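Local coordinates for protein tyrosine aminotransferase (PDB 4IX8) that probably catalyses the pyridoxal phosphate-dependent transfer of the amino group of tyrosine to 2-oxoglutarate, at residues N163-A168 and G205-H210; T211-I216 and Q243-S248. One frame throughout, in Å; residues are numbered along the deposited sequence.

Contact 1: residues N163-A168 and G205-H210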
loop_
_atom_site.group_PDB
_atom_site.type_symbol
_atom_site.label_atom_id
_atom_site.label_comp_id
_atom_site.label_asym_id
_atom_site.label_seq_id
_atom_site.Cartn_x
_atom_site.Cartn_y
_atom_site.Cartn_z
ATOM N N ASN A 163 20.688 -7.781 8.978
ATOM C CA ASN A 163 19.722 -8.127 10.013
ATOM C C ASN A 163 19.263 -6.914 10.822
ATOM O O ASN A 163 19.946 -5.910 10.843
ATOM C CB ASN A 163 20.319 -9.189 10.924
ATOM C CG ASN A 163 21.521 -8.675 11.747
ATOM O OD1 ASN A 163 21.346 -8.086 12.830
ATOM N ND2 ASN A 163 22.749 -8.990 11.284
ATOM N N ILE A 164 18.075 -7.000 11.433
ATOM C CA ILE A 164 17.613 -6.010 12.416
ATOM C C ILE A 164 17.165 -6.705 13.691
ATOM O O ILE A 164 16.798 -7.879 13.660
ATOM C CB ILE A 164 16.454 -5.144 11.907
ATOM C CG1 ILE A 164 15.314 -6.011 11.393
ATOM C CG2 ILE A 164 16.918 -4.230 10.793
ATOM C CD1 ILE A 164 14.073 -5.188 11.114
ATOM N N LEU A 165 17.243 -5.986 14.812
ATOM C CA LEU A 165 16.830 -6.497 16.099
ATOM C C LEU A 165 15.401 -6.086 16.295
ATOM O O LEU A 165 15.103 -4.902 16.284
ATOM C CB LEU A 165 17.716 -5.980 17.247
ATOM C CG LEU A 165 19.204 -6.357 17.149
ATOM C CD1 LEU A 165 19.947 -5.995 18.414
ATOM C CD2 LEU A 165 19.384 -7.785 16.917
ATOM N N VAL A 166 14.525 -7.080 16.448
ATOM C CA VAL A 166 13.070 -6.876 16.608
ATOM C C VAL A 166 12.563 -7.595 17.864
ATOM O O VAL A 166 12.991 -8.721 18.151
ATOM C CB VAL A 166 12.286 -7.407 15.440
ATOM C CG1 VAL A 166 10.796 -7.088 15.606
ATOM C CG2 VAL A 166 12.839 -6.825 14.127
ATOM N N CYS A 167 11.697 -6.946 18.638
ATOM C CA CYS A 167 11.134 -7.586 19.820
ATOM C C CYS A 167 10.322 -8.817 19.427
ATOM O O CYS A 167 9.750 -8.874 18.345
ATOM C CB CYS A 167 10.278 -6.604 20.610
ATOM S SG CYS A 167 9.067 -5.887 19.520
ATOM N N ALA A 168 10.279 -9.797 20.327
ATOM C CA ALA A 168 9.329 -10.925 20.269
ATOM C C ALA A 168 8.751 -11.037 21.667
ATOM O O ALA A 168 9.496 -11.062 22.626
ATOM C CB ALA A 168 9.984 -12.222 19.883
ATOM N N GLY A 205 24.415 -9.134 22.628
ATOM C CA GLY A 205 25.185 -10.231 22.056
ATOM C C GLY A 205 24.726 -10.573 20.649
ATOM O O GLY A 205 25.320 -11.407 19.970
ATOM N N MET A 206 23.637 -9.964 20.218
ATOM C CA MET A 206 23.092 -10.265 18.903
ATOM C C MET A 206 23.536 -9.280 17.820
ATOM O O MET A 206 23.181 -9.448 16.645
ATOM C CB MET A 206 21.583 -10.260 18.954
ATOM C CG MET A 206 21.029 -11.360 19.801
ATOM S SD MET A 206 19.251 -11.096 19.820
ATOM C CE MET A 206 18.812 -12.330 21.082
ATOM N N VAL A 207 24.196 -8.202 18.231
ATOM C CA VAL A 207 24.604 -7.151 17.301
ATOM C C VAL A 207 25.880 -7.555 16.573
ATOM O O VAL A 207 26.853 -7.957 17.195
ATOM C CB VAL A 207 24.835 -5.816 18.021
ATOM C CG1 VAL A 207 25.267 -4.734 17.035
ATOM C CG2 VAL A 207 23.564 -5.379 18.745
ATOM N N ASP A 208 25.857 -7.491 15.247
ATOM C CA ASP A 208 27.102 -7.680 14.511
ATOM C C ASP A 208 27.211 -6.645 13.393
ATOM O O ASP A 208 26.393 -5.715 13.315
ATOM C CB ASP A 208 27.210 -9.115 13.994
ATOM C CG ASP A 208 26.096 -9.494 13.062
ATOM O OD1 ASP A 208 25.632 -8.636 12.254
ATOM O OD2 ASP A 208 25.737 -10.687 13.071
ATOM N N SER A 209 28.199 -6.821 12.522
ATOM C CA SER A 209 28.514 -5.853 11.482
ATOM C C SER A 209 27.393 -5.692 10.492
ATOM O O SER A 209 27.320 -4.680 9.795
ATOM C CB SER A 209 29.819 -6.271 10.749
ATOM O OG SER A 209 29.720 -7.592 10.223
ATOM N N HIS A 210 26.488 -6.665 10.440
ATOM C CA HIS A 210 25.366 -6.593 9.491
ATOM C C HIS A 210 24.070 -6.129 10.142
ATOM O O HIS A 210 23.046 -6.111 9.492
ATOM C CB HIS A 210 25.114 -7.942 8.853
ATOM C CG HIS A 210 26.202 -8.403 7.955
ATOM N ND1 HIS A 210 26.684 -7.646 6.918
ATOM C CD2 HIS A 210 26.922 -9.542 7.950
ATOM C CE1 HIS A 210 27.648 -8.301 6.309
ATOM N NE2 HIS A 210 27.800 -9.461 6.905
#
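Asn163, at the start of strand 163-168, grips the loop 205-210 by backbone and side chain: its amide binds Asp208, whose OD1 also closes an Asx turn. The loop, which follows helix 200-204, is thereby pinned to the strand just before the chain enters the neighbouring parallel strand 211-217. Asn163 N donates to His210 O over 2.9 Å. With CG folded between the backbone N and the carbonyl carbon (chi1 67°), the amide turns to the loop, and ND2 gives a hydrogen bond of 3.1 Å to Asp208 OD1. This bond lies in the amide plane of Asn163 but tilts out of the carboxylate plane on the syn side of OD1, the two flat groups standing 82° apart. The other end of the amide is held as well, OD1 pairing with Thr211 OG1, which fixes its rotation. Two residues on, Leu165 points to the same loop and spreads its methyls over it: CD2 rests on Met206 CB at 3.9 Å, while CD1 meets Val207 CG2 at 3.7 Å, the latter pair crossing at about a right angle. Outward, Arg186 of the adjacent strand 184-191 forms a salt bridge with Asp208 OD2 and also bonds Met206 O. Asp208 OD1 closes the Asx turn by accepting His210 N at 2.8 Å on its anti side, from the face of the carboxylate opposite to Asn163 ND2.

Contact 2: residues T211-I216 and Q243-S248; sequences TKAFVI and QIPLIS
Phe214, Val215 and Ile216 pair in parallel with Leu246, Ile247 and Ser248. Phe214 N donates to Pro245 O (3.1 Å), Phe214 O accepts from Ile247 N (2.9 Å), and Ile216 N reaches Ile247 O at 2.8 Å. On the face of Phe214, Leu246 runs beside the aromatic side chain, both with CG anti to the backbone N (chi1 176° and -165° respectively), and its CD1 touches the ring edge at Phe214 CD1 (3.9 Å). Ile244 CD1 comes against Phe214 CB, also at 3.9 Å, and farther along Ile216 CG1 lies 3.5 Å from Ser248 OG. The other face carries Ala213 CB against Ile247 CD1 at 3.9 Å. Just ahead of strand 246-249, the Pro245 ring sits close on Lys212 O, with CD 3.2 Å from it. In the next shell, Tyr188 stacks on the Phe214 ring, helix 229-242 covers Leu246 through Ile235, Ile236 and Cys239, and Ser248 OG is hydrogen-bonded to Glu250 OE2. Gln243, with positive phi, is the C-prime residue of the Schellman motif ending that helix, and Ile244 and Pro245 lead on to strand 246-249. Strand, helix and parallel neighbouring strand make a beta-alpha-beta crossover in the large sheet of this aminotransferase fold.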
loop_
_atom_site.group_PDB
_atom_site.type_symbol
_atom_site.label_atom_id
_atom_site.label_comp_id
_atom_site.label_asym_id
_atom_site.label_seq_id
_atom_site.Cartn_x
_atom_site.Cartn_y
_atom_site.Cartn_z
ATOM N N THR A 211 24.106 -5.785 11.429
ATOM C CA THR A 211 22.904 -5.347 12.137
ATOM C C THR A 211 22.631 -3.877 11.804
ATOM O O THR A 211 23.479 -3.041 12.074
ATOM C CB THR A 211 23.081 -5.474 13.676
ATOM O OG1 THR A 211 23.378 -6.821 14.059
ATOM C CG2 THR A 211 21.895 -5.026 14.390
ATOM N N LYS A 212 21.443 -3.544 11.303
ATOM C CA LYS A 212 21.169 -2.206 10.773
ATOM C C LYS A 212 20.170 -1.368 11.547
ATOM O O LYS A 212 20.060 -0.177 11.300
ATOM C CB LYS A 212 20.686 -2.297 9.317
ATOM C CG LYS A 212 21.745 -2.866 8.388
ATOM C CD LYS A 212 22.983 -1.971 8.272
ATOM C CE LYS A 212 24.255 -2.784 8.046
ATOM N NZ LYS A 212 24.436 -3.182 6.630
ATOM N N ALA A 213 19.426 -1.967 12.467
ATOM C CA ALA A 213 18.420 -1.224 13.203
ATOM C C ALA A 213 17.963 -1.997 14.432
ATOM O O ALA A 213 18.188 -3.192 14.550
ATOM C CB ALA A 213 17.216 -0.909 12.289
ATOM N N PHE A 214 17.363 -1.266 15.357
ATOM C CA PHE A 214 16.711 -1.808 16.536
ATOM C C PHE A 214 15.255 -1.369 16.466
ATOM O O PHE A 214 14.988 -0.181 16.421
ATOM C CB PHE A 214 17.354 -1.273 17.790
ATOM C CG PHE A 214 16.994 -2.016 19.031
ATOM C CD1 PHE A 214 15.944 -1.598 19.818
ATOM C CD2 PHE A 214 17.736 -3.095 19.445
ATOM C CE1 PHE A 214 15.609 -2.283 20.989
ATOM C CE2 PHE A 214 17.421 -3.765 20.605
ATOM C CZ PHE A 214 16.355 -3.354 21.382
ATOM N N VAL A 215 14.327 -2.317 16.424
ATOM C CA VAL A 215 12.917 -1.999 16.337
ATOM C C VAL A 215 12.235 -2.175 17.692
ATOM O O VAL A 215 12.403 -3.219 18.325
ATOM C CB VAL A 215 12.178 -2.888 15.343
ATOM C CG1 VAL A 215 10.706 -2.548 15.369
ATOM C CG2 VAL A 215 12.738 -2.742 13.927
ATOM N N ILE A 216 11.477 -1.160 18.133
ATOM C CA ILE A 216 10.589 -1.336 19.262
ATOM C C ILE A 216 9.166 -1.023 18.856
ATOM O O ILE A 216 8.922 -0.325 17.855
ATOM C CB ILE A 216 10.963 -0.475 20.482
ATOM C CG1 ILE A 216 10.839 0.994 20.177
ATOM C CG2 ILE A 216 12.356 -0.851 21.004
ATOM C CD1 ILE A 216 11.047 1.870 21.390
ATOM N N GLN A 243 25.517 2.096 17.929
ATOM C CA GLN A 243 25.506 2.919 16.717
ATOM C C GLN A 243 24.599 2.367 15.624
ATOM O O GLN A 243 24.994 2.273 14.443
ATOM C CB GLN A 243 26.930 3.102 16.185
ATOM C CG GLN A 243 27.769 4.072 17.032
ATOM C CD GLN A 243 29.191 4.201 16.517
ATOM O OE1 GLN A 243 29.405 4.567 15.370
ATOM N NE2 GLN A 243 30.170 3.874 17.354
ATOM N N ILE A 244 23.368 2.044 16.018
ATOM C CA ILE A 244 22.329 1.685 15.080
ATOM C C ILE A 244 21.135 2.574 15.338
ATOM O O ILE A 244 20.889 2.941 16.490
ATOM C CB ILE A 244 21.932 0.222 15.233
ATOM C CG1 ILE A 244 21.640 -0.094 16.706
ATOM C CG2 ILE A 244 23.057 -0.686 14.715
ATOM C CD1 ILE A 244 21.156 -1.524 16.941
ATOM N N PRO A 245 20.372 2.904 14.284
ATOM C CA PRO A 245 19.164 3.723 14.398
ATOM C C PRO A 245 18.037 2.985 15.106
ATOM O O PRO A 245 18.017 1.760 15.104
ATOM C CB PRO A 245 18.783 3.994 12.949
ATOM C CG PRO A 245 19.335 2.817 12.217
ATOM C CD PRO A 245 20.643 2.529 12.895
ATOM N N LEU A 246 17.139 3.745 15.716
ATOM C CA LEU A 246 16.020 3.208 16.443
ATOM C C LEU A 246 14.729 3.453 15.705
ATOM O O LEU A 246 14.386 4.612 15.419
ATOM C CB LEU A 246 15.968 3.852 17.828
ATOM C CG LEU A 246 14.807 3.496 18.759
ATOM C CD1 LEU A 246 14.761 2.010 19.046
ATOM C CD2 LEU A 246 14.916 4.268 20.110
ATOM N N ILE A 247 14.003 2.372 15.405
ATOM C CA ILE A 247 12.688 2.462 14.772
ATOM C C ILE A 247 11.626 2.143 15.830
ATOM O O ILE A 247 11.671 1.090 16.436
ATOM C CB ILE A 247 12.542 1.479 13.597
ATOM C CG1 ILE A 247 13.653 1.712 12.573
ATOM C CG2 ILE A 247 11.165 1.577 12.983
ATOM C CD1 ILE A 247 13.704 0.689 11.483
ATOM N N SER A 248 10.683 3.051 16.038
ATOM C CA SER A 248 9.713 2.928 17.106
ATOM C C SER A 248 8.327 3.022 16.559
ATOM O O SER A 248 7.929 4.074 16.053
ATOM C CB SER A 248 9.926 4.020 18.131
ATOM O OG SER A 248 9.049 3.889 19.215
#

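Overall arrangement
Contact 1 closes before contact 2 opens along the chain, and their centres lie about 9 Å apart. They share the mixed sheet of the aminotransferase fold, in which strand 211-217 runs between 163-168 and 246-249, parallel to both. Contact 1 holds the loop leading into that middle strand against the start of 163-168, and contact 2 pairs its far side with 246-249. Direct links join them: Leu165 O lies 2.7 Å from Val215 N, a probable hydrogen bond, and Leu165 CB packs on Phe214 CD2 at 3.6 Å. Ile164 and Ala213 meet likewise. These links pair 163-168 with 211-217, so that, with contact 2, three neighbouring parallel strands are joined.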